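Local coordinates for protein V-type ATP synthase alpha chain (Nanoarchaeum equitans Kin4-M, PDB 5BN3) that belongs to the ATP synthase alpha/beta family as the A subunit (alpha chain) of a V-type ATP synthase, with a P-loop nucleotide-binding domain that holds ADP, at residues S218-K229 / T394-L404. Numbering follows the deposited sequence.
Sequences SAAVPGPFGSGK and TLRLVGALWAL. With ADP (adenosine-5'-diphosphate), chain C.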
loop_
_atom_site.group_PDB
_atom_site.type_symbol
_atom_site.label_atom_id
_atom_site.label_comp_id
_atom_site.label_asym_id
_atom_site.label_seq_id
_atom_site.Cartn_x
_atom_site.Cartn_y
_atom_site.Cartn_z
ATOM N N SER A 218 27.526 -7.016 -18.482
ATOM C CA SER A 218 26.779 -7.550 -17.352
ATOM C C SER A 218 25.294 -7.618 -17.676
ATOM O O SER A 218 24.801 -6.853 -18.504
ATOM C CB SER A 218 27.012 -6.703 -16.099
ATOM O OG SER A 218 26.702 -5.342 -16.337
ATOM N N ALA A 219 24.591 -8.536 -17.019
ATOM C CA ALA A 219 23.155 -8.698 -17.220
ATOM C C ALA A 219 22.465 -9.097 -15.927
ATOM O O ALA A 219 23.068 -9.736 -15.062
ATOM C CB ALA A 219 22.881 -9.734 -18.295
ATOM N N ALA A 220 21.195 -8.725 -15.809
ATOM C CA ALA A 220 20.373 -9.139 -14.678
ATOM C C ALA A 220 19.342 -10.171 -15.130
ATOM O O ALA A 220 18.778 -10.054 -16.220
ATOM C CB ALA A 220 19.681 -7.939 -14.064
ATOM N N VAL A 221 19.098 -11.177 -14.290
ATOM C CA VAL A 221 18.088 -12.195 -14.575
ATOM C C VAL A 221 17.078 -12.279 -13.432
ATOM O O VAL A 221 17.187 -13.142 -12.563
ATOM C CB VAL A 221 18.717 -13.594 -14.791
ATOM C CG1 VAL A 221 17.683 -14.568 -15.346
ATOM C CG2 VAL A 221 19.907 -13.516 -15.732
ATOM N N PRO A 222 16.100 -11.361 -13.415
ATOM C CA PRO A 222 15.065 -11.424 -12.380
ATOM C C PRO A 222 13.892 -12.290 -12.819
ATOM O O PRO A 222 13.585 -12.360 -14.014
ATOM C CB PRO A 222 14.617 -9.967 -12.251
ATOM C CG PRO A 222 14.807 -9.410 -13.627
ATOM C CD PRO A 222 16.010 -10.124 -14.213
ATOM N N GLY A 223 13.251 -12.945 -11.856
ATOM C CA GLY A 223 12.087 -13.767 -12.124
ATOM C C GLY A 223 11.473 -14.256 -10.827
ATOM O O GLY A 223 12.142 -14.283 -9.796
ATOM N N PRO A 224 10.188 -14.631 -10.862
ATOM C CA PRO A 224 9.552 -15.228 -9.682
ATOM C C PRO A 224 10.081 -16.639 -9.458
ATOM O O PRO A 224 10.804 -17.148 -10.318
ATOM C CB PRO A 224 8.071 -15.278 -10.069
ATOM C CG PRO A 224 8.076 -15.311 -11.569
ATOM C CD PRO A 224 9.245 -14.461 -11.983
ATOM N N PHE A 225 9.742 -17.267 -8.336
ATOM C CA PHE A 225 10.218 -18.628 -8.097
ATOM C C PHE A 225 9.686 -19.602 -9.151
ATOM O O PHE A 225 8.520 -19.531 -9.543
ATOM C CB PHE A 225 9.917 -19.113 -6.664
ATOM C CG PHE A 225 8.458 -19.368 -6.378
ATOM C CD1 PHE A 225 7.871 -20.589 -6.693
ATOM C CD2 PHE A 225 7.690 -18.408 -5.741
ATOM C CE1 PHE A 225 6.535 -20.828 -6.413
ATOM C CE2 PHE A 225 6.355 -18.638 -5.456
ATOM C CZ PHE A 225 5.776 -19.852 -5.792
ATOM N N GLY A 226 10.556 -20.487 -9.625
ATOM C CA GLY A 226 10.167 -21.481 -10.611
ATOM C C GLY A 226 10.183 -20.994 -12.051
ATOM O O GLY A 226 9.792 -21.729 -12.956
ATOM N N SER A 227 10.640 -19.764 -12.275
ATOM C CA SER A 227 10.646 -19.205 -13.628
ATOM C C SER A 227 11.868 -19.624 -14.452
ATOM O O SER A 227 11.844 -19.546 -15.682
ATOM C CB SER A 227 10.495 -17.681 -13.602
ATOM O OG SER A 227 11.587 -17.056 -12.958
ATOM N N GLY A 228 12.934 -20.064 -13.786
ATOM C CA GLY A 228 14.056 -20.661 -14.496
ATOM C C GLY A 228 15.415 -19.986 -14.399
ATOM O O GLY A 228 16.286 -20.259 -15.224
ATOM N N LYS A 229 15.603 -19.126 -13.397
ATOM C CA LYS A 229 16.870 -18.412 -13.205
ATOM C C LYS A 229 18.058 -19.354 -13.061
ATOM O O LYS A 229 19.090 -19.177 -13.712
ATOM C CB LYS A 229 16.821 -17.565 -11.931
ATOM C CG LYS A 229 15.902 -16.373 -11.938
ATOM C CD LYS A 229 15.942 -15.736 -10.561
ATOM C CE LYS A 229 14.623 -15.885 -9.831
ATOM N NZ LYS A 229 14.093 -17.267 -9.732
ATOM N N THR A 394 19.563 -2.730 -9.688
ATOM C CA THR A 394 20.395 -3.527 -10.582
ATOM C C THR A 394 20.257 -3.086 -12.042
ATOM O O THR A 394 21.236 -3.060 -12.786
ATOM C CB THR A 394 20.063 -5.032 -10.450
ATOM O OG1 THR A 394 20.258 -5.449 -9.091
ATOM C CG2 THR A 394 20.949 -5.863 -11.354
ATOM N N LEU A 395 19.043 -2.714 -12.443
ATOM C CA LEU A 395 18.793 -2.294 -13.823
ATOM C C LEU A 395 19.524 -1.007 -14.199
ATOM O O LEU A 395 19.744 -0.732 -15.378
ATOM C CB LEU A 395 17.289 -2.145 -14.078
ATOM C CG LEU A 395 16.496 -3.452 -14.055
ATOM C CD1 LEU A 395 15.076 -3.242 -14.560
ATOM C CD2 LEU A 395 17.211 -4.506 -14.874
ATOM N N ARG A 396 19.908 -0.217 -13.201
ATOM C CA ARG A 396 20.655 1.007 -13.477
ATOM C C ARG A 396 22.164 0.774 -13.417
ATOM O O ARG A 396 22.952 1.709 -13.561
ATOM C CB ARG A 396 20.223 2.131 -12.529
ATOM C CG ARG A 396 18.742 2.476 -12.644
ATOM C CD ARG A 396 18.457 3.910 -12.231
ATOM N NE ARG A 396 18.950 4.207 -10.890
ATOM C CZ ARG A 396 18.293 3.917 -9.771
ATOM N NH1 ARG A 396 17.114 3.316 -9.828
ATOM N NH2 ARG A 396 18.817 4.230 -8.594
ATOM N N LEU A 397 22.557 -0.485 -13.237
ATOM C CA LEU A 397 23.972 -0.844 -13.155
ATOM C C LEU A 397 24.426 -1.786 -14.274
ATOM O O LEU A 397 25.592 -1.760 -14.675
ATOM C CB LEU A 397 24.286 -1.474 -11.792
ATOM C CG LEU A 397 24.126 -0.592 -10.551
ATOM C CD1 LEU A 397 24.274 -1.416 -9.276
ATOM C CD2 LEU A 397 25.135 0.543 -10.565
ATOM N N VAL A 398 23.511 -2.608 -14.785
ATOM C CA VAL A 398 23.882 -3.644 -15.756
ATOM C C VAL A 398 23.594 -3.248 -17.205
ATOM O O VAL A 398 22.924 -2.247 -17.463
ATOM C CB VAL A 398 23.207 -4.998 -15.440
ATOM C CG1 VAL A 398 23.596 -5.465 -14.048
ATOM C CG2 VAL A 398 21.689 -4.882 -15.554
ATOM N N GLY A 399 24.103 -4.041 -18.145
ATOM C CA GLY A 399 23.997 -3.719 -19.560
ATOM C C GLY A 399 22.841 -4.395 -20.276
ATOM O O GLY A 399 22.558 -4.080 -21.434
ATOM N N ALA A 400 22.174 -5.326 -19.597
ATOM C CA ALA A 400 21.011 -5.999 -20.173
ATOM C C ALA A 400 20.047 -6.528 -19.126
ATOM O O ALA A 400 20.449 -6.878 -18.013
ATOM C CB ALA A 400 21.443 -7.132 -21.086
ATOM N N LEU A 401 18.774 -6.592 -19.505
ATOM C CA LEU A 401 17.749 -7.231 -18.690
ATOM C C LEU A 401 17.288 -8.514 -19.366
ATOM O O LEU A 401 16.716 -8.477 -20.458
ATOM C CB LEU A 401 16.552 -6.293 -18.498
ATOM C CG LEU A 401 15.259 -6.896 -17.936
ATOM C CD1 LEU A 401 15.519 -7.515 -16.580
ATOM C CD2 LEU A 401 14.150 -5.854 -17.840
ATOM N N TRP A 402 17.546 -9.649 -18.727
ATOM C CA TRP A 402 17.020 -10.925 -19.199
ATOM C C TRP A 402 15.857 -11.328 -18.295
ATOM O O TRP A 402 16.014 -12.135 -17.379
ATOM C CB TRP A 402 18.122 -11.990 -19.209
ATOM C CG TRP A 402 19.212 -11.701 -20.215
ATOM C CD1 TRP A 402 19.118 -10.889 -21.310
ATOM C CD2 TRP A 402 20.559 -12.210 -20.208
ATOM N NE1 TRP A 402 20.315 -10.868 -21.988
ATOM C CE2 TRP A 402 21.211 -11.666 -21.336
ATOM C CE3 TRP A 402 21.266 -13.070 -19.366
ATOM C CZ2 TRP A 402 22.548 -11.960 -21.638
ATOM C CZ3 TRP A 402 22.592 -13.360 -19.669
ATOM C CH2 TRP A 402 23.216 -12.805 -20.796
ATOM N N ALA A 403 14.688 -10.749 -18.561
ATOM C CA ALA A 403 13.533 -10.893 -17.673
ATOM C C ALA A 403 12.788 -12.206 -17.865
ATOM O O ALA A 403 12.385 -12.547 -18.979
ATOM C CB ALA A 403 12.579 -9.729 -17.859
ATOM N N LEU A 404 12.579 -12.929 -16.770
ATOM C CA LEU A 404 11.845 -14.186 -16.831
ATOM C C LEU A 404 10.366 -13.963 -16.513
ATOM O O LEU A 404 10.019 -13.134 -15.671
ATOM C CB LEU A 404 12.469 -15.224 -15.897
ATOM C CG LEU A 404 13.903 -15.599 -16.279
ATOM C CD1 LEU A 404 14.479 -16.628 -15.325
ATOM C CD2 LEU A 404 13.947 -16.125 -17.703
HETATM P PB ADP C . 14.164 -20.626 -10.373
HETATM O O1B ADP C . 13.815 -19.379 -11.143
HETATM O O2B ADP C . 15.635 -20.821 -10.129
HETATM O O3B ADP C . 13.291 -20.849 -9.166
HETATM P PA ADP C . 14.649 -23.060 -11.834
HETATM O O1A ADP C . 15.867 -22.597 -12.576
HETATM O O2A ADP C . 14.800 -23.969 -10.641
HETATM O O3A ADP C . 13.749 -21.785 -11.421
HETATM O "O5'" ADP C . 13.676 -23.779 -12.896
HETATM C "C5'" ADP C . 12.351 -24.146 -12.512
HETATM C "C4'" ADP C . 11.878 -25.336 -13.339
HETATM O "O4'" ADP C . 11.838 -24.991 -14.730
HETATM C "C3'" ADP C . 12.840 -26.498 -13.170
HETATM O "O3'" ADP C . 12.110 -27.661 -12.769
HETATM C "C2'" ADP C . 13.459 -26.696 -14.537
HETATM O "O2'" ADP C . 13.543 -28.080 -14.876
HETATM C "C1'" ADP C . 12.545 -25.961 -15.503
HETATM N N9 ADP C . 13.358 -25.296 -16.550
HETATM C C8 ADP C . 13.874 -24.054 -16.485
HETATM N N7 ADP C . 14.568 -23.757 -17.613
HETATM C C5 ADP C . 14.496 -24.827 -18.428
HETATM C C6 ADP C . 15.006 -25.179 -19.773
HETATM N N6 ADP C . 15.750 -24.302 -20.496
HETATM N N1 ADP C . 14.695 -26.406 -20.251
HETATM C C2 ADP C . 13.956 -27.283 -19.544
HETATM N N3 ADP C . 13.463 -27.030 -18.319
HETATM C C4 ADP C . 13.695 -25.838 -17.721
HETATM O O HOH W 1 28.045 -3.789 -14.754
#
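With chi1 at -66°, the Trp-402 ring stands anti to its own carbonyl carbon and lies against Ala-219; at Leu-404 the same chi1 (-63°), followed by an extended chi2, carries CD1 toward the start of helix 229-239. Both belong to segment 394-404, whose backbone from Ala-400 to Leu-404 runs parallel to strand 218-222, the strand leading into the Walker A loop of this P-loop NTPase domain. The register rests on three nearly straight backbone bonds: Ala-220 N to Ala-400 O (3.0 Å), Trp-402 N to Ala-220 O (2.8 Å) and Leu-404 N to Pro-222 O (3.0 Å). On its other edge, strand 218-222 pairs with strand 370-379, and most of the touching residues are buried.

The indole is held against Ala-219 by a CH-pi contact. Ala-219 CB sits 3.7 Å from the centroid of the six-membered ring of Trp-402, only 4° off the normal, while Val-221 CG2 meets the ring edge at CE3. Trp-402 NE1 donates to Phe-211 O, outside the contact. Ala-220 points the other way from Ala-219, and its CB packs on Thr-394 CG2 (3.6 Å) and Val-398 CG2, joining the strand to helix 389-395 (Thr-394) and to the loop that follows it (Val-398).

Leu-404 packs against the P-loop. Its CB lies beside Ser-227 OG, and its CD1 comes within 3.3 Å of Lys-229 N, an apolar neighbour to the phosphate-binding backbone. Ser-227 OG donates to Pro-224 O (2.8 Å) in the carbonyl plane, a bond that braces the type II turn from Pro-224 to Ser-227. Bends at chi3 and chi4 curl Lys-229 back over that loop. They bring NZ to a beta-phosphate oxygen, ADP O1B (2.6 Å), where Gly-228 N and Lys-229 N also donate.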